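Local coordinates for protein HpcH/HpaI aldolase (Desulfitobacterium hafniense, PDB 3QZ6) that belongs to the HpcH/HpaI aldolase family and folds as a TIM barrel, a closed ring of eight parallel strands surrounded by helices, at residues Glu151-Val156 / Asn180-Ile185. Residues are numbered along the deposited sequence; the frame is centred on the assembly and turned at random.
Sequences EHVKAV and NDLGII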
ATOM      1  N   GLU A 151      11.871 -14.812  20.342  1.00 23.76           N
ATOM      2  CA  GLU A 151      10.441 -15.067  20.504  1.00 25.02           C
ATOM      3  C   GLU A 151      10.126 -16.150  21.535  1.00 24.36           C
ATOM      4  O   GLU A 151       8.969 -16.530  21.688  1.00 26.61           O
ATOM      5  CB  GLU A 151       9.832 -15.521  19.171  1.00 29.88           C
ATOM      6  CG  GLU A 151      10.060 -14.598  18.010  1.00 34.40           C
ATOM      7  CD  GLU A 151       9.280 -15.042  16.776  1.00 43.81           C
ATOM      8  OE1 GLU A 151       9.468 -16.204  16.333  1.00 36.30           O
ATOM      9  OE2 GLU A 151       8.469 -14.232  16.264  1.00 50.94           O
ATOM     10  N   HIS A 152      11.142 -16.662  22.220  1.00 21.84           N
ATOM     11  CA  HIS A 152      10.944 -17.785  23.137  1.00 27.02           C
ATOM     12  C   HIS A 152      11.550 -17.482  24.496  1.00 27.69           C
ATOM     13  O   HIS A 152      12.622 -16.886  24.588  1.00 26.60           O
ATOM     14  CB  HIS A 152      11.579 -19.072  22.587  1.00 27.08           C
ATOM     15  CG  HIS A 152      11.007 -19.527  21.279  1.00 33.73           C
ATOM     16  ND1 HIS A 152      11.454 -19.051  20.067  1.00 32.46           N
ATOM     17  CD2 HIS A 152      10.038 -20.429  20.995  1.00 38.47           C
ATOM     18  CE1 HIS A 152      10.776 -19.630  19.090  1.00 38.12           C
ATOM     19  NE2 HIS A 152       9.911 -20.471  19.626  1.00 40.00           N
ATOM     20  N   VAL A 153      10.863 -17.900  25.553  1.00 24.71           N
ATOM     21  CA  VAL A 153      11.388 -17.771  26.909  1.00 26.36           C
ATOM     22  C   VAL A 153      12.747 -18.452  27.039  1.00 29.79           C
ATOM     23  O   VAL A 153      13.644 -17.960  27.718  1.00 33.52           O
ATOM     24  CB  VAL A 153      10.408 -18.364  27.932  1.00 31.11           C
ATOM     25  CG1 VAL A 153      11.007 -18.334  29.340  1.00 35.73           C
ATOM     26  CG2 VAL A 153       9.091 -17.607  27.883  1.00 30.16           C
ATOM     27  N   LYS A 154      12.891 -19.590  26.373  1.00 32.14           N
ATOM     28  CA  LYS A 154      14.137 -20.347  26.404  1.00 39.34           C
ATOM     29  C   LYS A 154      15.292 -19.550  25.789  1.00 33.37           C
ATOM     30  O   LYS A 154      16.435 -19.620  26.257  1.00 29.56           O
ATOM     31  CB  LYS A 154      13.937 -21.678  25.674  1.00 51.26           C
ATOM     32  CG  LYS A 154      15.197 -22.361  25.177  1.00 65.26           C
ATOM     33  CD  LYS A 154      14.828 -23.392  24.111  1.00 75.85           C
ATOM     34  CE  LYS A 154      16.021 -24.228  23.664  1.00 80.70           C
ATOM     35  NZ  LYS A 154      15.620 -25.256  22.654  1.00 81.53           N
ATOM     36  N   ALA A 155      14.993 -18.789  24.742  1.00 22.21           N
ATOM     37  CA  ALA A 155      16.012 -17.959  24.106  1.00 25.25           C
ATOM     38  C   ALA A 155      16.424 -16.834  25.045  1.00 26.91           C
ATOM     39  O   ALA A 155      17.604 -16.491  25.148  1.00 28.04           O
ATOM     40  CB  ALA A 155      15.500 -17.391  22.771  1.00 23.90           C
ATOM     41  N   VAL A 156      15.447 -16.255  25.731  1.00 25.74           N
ATOM     42  CA  VAL A 156      15.739 -15.221  26.717  1.00 28.95           C
ATOM     43  C   VAL A 156      16.674 -15.759  27.805  1.00 31.91           C
ATOM     44  O   VAL A 156      17.647 -15.103  28.192  1.00 28.67           O
ATOM     45  CB  VAL A 156      14.449 -14.690  27.351  1.00 26.70           C
ATOM     46  CG1 VAL A 156      14.768 -13.717  28.472  1.00 29.56           C
ATOM     47  CG2 VAL A 156      13.594 -14.017  26.288  1.00 28.55           C
ATOM     48  N   ASN A 180       2.960 -15.375  23.296  1.00 25.97           N
ATOM     49  CA  ASN A 180       2.391 -16.711  23.207  1.00 26.22           C
ATOM     50  C   ASN A 180       3.191 -17.692  24.043  1.00 30.11           C
ATOM     51  O   ASN A 180       2.619 -18.522  24.752  1.00 27.10           O
ATOM     52  CB  ASN A 180       2.303 -17.207  21.759  1.00 21.98           C
ATOM     53  CG  ASN A 180       1.423 -18.453  21.624  1.00 29.19           C
ATOM     54  OD1 ASN A 180       0.533 -18.697  22.447  1.00 27.61           O
ATOM     55  ND2 ASN A 180       1.661 -19.233  20.580  1.00 25.40           N
ATOM     56  N   ASP A 181       4.515 -17.594  23.964  1.00 29.91           N
ATOM     57  CA  ASP A 181       5.372 -18.507  24.709  1.00 30.92           C
ATOM     58  C   ASP A 181       5.239 -18.282  26.216  1.00 34.36           C
ATOM     59  O   ASP A 181       5.490 -19.191  27.002  1.00 29.49           O
ATOM     60  CB  ASP A 181       6.837 -18.378  24.285  1.00 30.40           C
ATOM     61  CG  ASP A 181       7.630 -19.658  24.530  1.00 34.38           C
ATOM     62  OD1 ASP A 181       7.106 -20.753  24.234  1.00 32.67           O
ATOM     63  OD2 ASP A 181       8.775 -19.581  25.018  1.00 29.81           O
ATOM     64  N   LEU A 182       4.851 -17.073  26.613  1.00 29.20           N
ATOM     65  CA  LEU A 182       4.628 -16.763  28.027  1.00 31.05           C
ATOM     66  C   LEU A 182       3.231 -17.179  28.482  1.00 34.71           C
ATOM     67  O   LEU A 182       2.855 -16.963  29.633  1.00 34.47           O
ATOM     68  CB  LEU A 182       4.829 -15.268  28.283  1.00 28.16           C
ATOM     69  CG  LEU A 182       6.286 -14.802  28.268  1.00 29.55           C
ATOM     70  CD1 LEU A 182       6.366 -13.316  27.963  1.00 27.31           C
ATOM     71  CD2 LEU A 182       6.986 -15.149  29.603  1.00 27.96           C
ATOM     72  N   GLY A 183       2.460 -17.762  27.569  1.00 35.76           N
ATOM     73  CA  GLY A 183       1.111 -18.196  27.880  1.00 33.55           C
ATOM     74  C   GLY A 183       0.096 -17.067  27.890  1.00 35.72           C
ATOM     75  O   GLY A 183      -1.035 -17.262  28.316  1.00 35.38           O
ATOM     76  N   ILE A 184       0.493 -15.889  27.413  1.00 28.21           N
ATOM     77  CA  ILE A 184      -0.406 -14.739  27.355  1.00 25.59           C
ATOM     78  C   ILE A 184      -0.451 -14.151  25.937  1.00 29.63           C
ATOM     79  O   ILE A 184      -0.237 -12.958  25.734  1.00 29.45           O
ATOM     80  CB  ILE A 184       0.032 -13.650  28.342  1.00 28.75           C
ATOM     81  CG1 ILE A 184       1.538 -13.409  28.221  1.00 28.70           C
ATOM     82  CG2 ILE A 184      -0.291 -14.069  29.777  1.00 31.94           C
ATOM     83  CD1 ILE A 184       2.041 -12.217  29.010  1.00 25.62           C
ATOM     84  N   ILE A 185      -0.729 -15.001  24.956  1.00 30.37           N
ATOM     85  CA  ILE A 185      -0.658 -14.588  23.564  1.00 30.60           C
ATOM     86  C   ILE A 185      -1.457 -13.314  23.311  1.00 29.79           C
ATOM     87  O   ILE A 185      -2.616 -13.203  23.712  1.00 27.83           O
ATOM     88  CB  ILE A 185      -1.118 -15.718  22.613  1.00 27.64           C
ATOM     89  CG1 ILE A 185      -1.042 -15.255  21.157  1.00 25.67           C
ATOM     90  CG2 ILE A 185      -2.534 -16.169  22.954  1.00 27.44           C
ATOM     91  CD1 ILE A 185      -1.313 -16.369  20.150  1.00 22.74           C
TER
HETATM   92  O   HOH W   1      10.631 -21.349  25.367  1.00 29.66           O
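His152 and Asp181 bring the two backbones to their nearest approach, 5.8 Å between their CA atoms, where the start of one helix meets the end of another. Residues 151-156 leave a loop and turn into a helix, with His152 as the N-cap residue; its carbonyl O accepts a bond of 3.1 Å from Val156 N. Residues 180-185 form the exit from a helix and the loop that follows, and Gly183, at positive phi (79°), closes the last turn of helix 175-181 in a Schellman motif with its N bonded to Asn180 O.

The Asp181 carboxylate reaches into the first turn of the helix at 153. With CG anti to the backbone N (chi1 -154°), OD2 takes the amide hydrogen of Val153 through its anti lone pair, N to OD2 2.7 Å, at 157° on the hydrogen. Asp181 OD2 also receives a hydrogen from a water whose O lies 2.6 Å away, and that water accepts from Lys154 N. One carboxylate oxygen thus serves two successive amides of the first turn, one directly and one through water, and its negative charge would be expected to interact favourably with the helix dipole. Asp181 OD2 also lies 3.4 Å from His152 CA and against Val153 CG2. Beyond this polar grip, Val153 and Leu182 cross at about a right angle, methyl to methyl, Val153 CG2 to Leu182 CD2 at 3.7 Å.

In this TIM barrel the surface contact joins two successive beta-alpha units: the loop leaving the C-terminal end of strand 145-150 and the start of helix 153-157 meet the C-terminal end of helix 175-181, which follows the neighbouring barrel strand, 170-173. Helix 191-207 adjoins both segments, with Val193 against Leu182 and Cys196, Lys199 and Val200 against Val156.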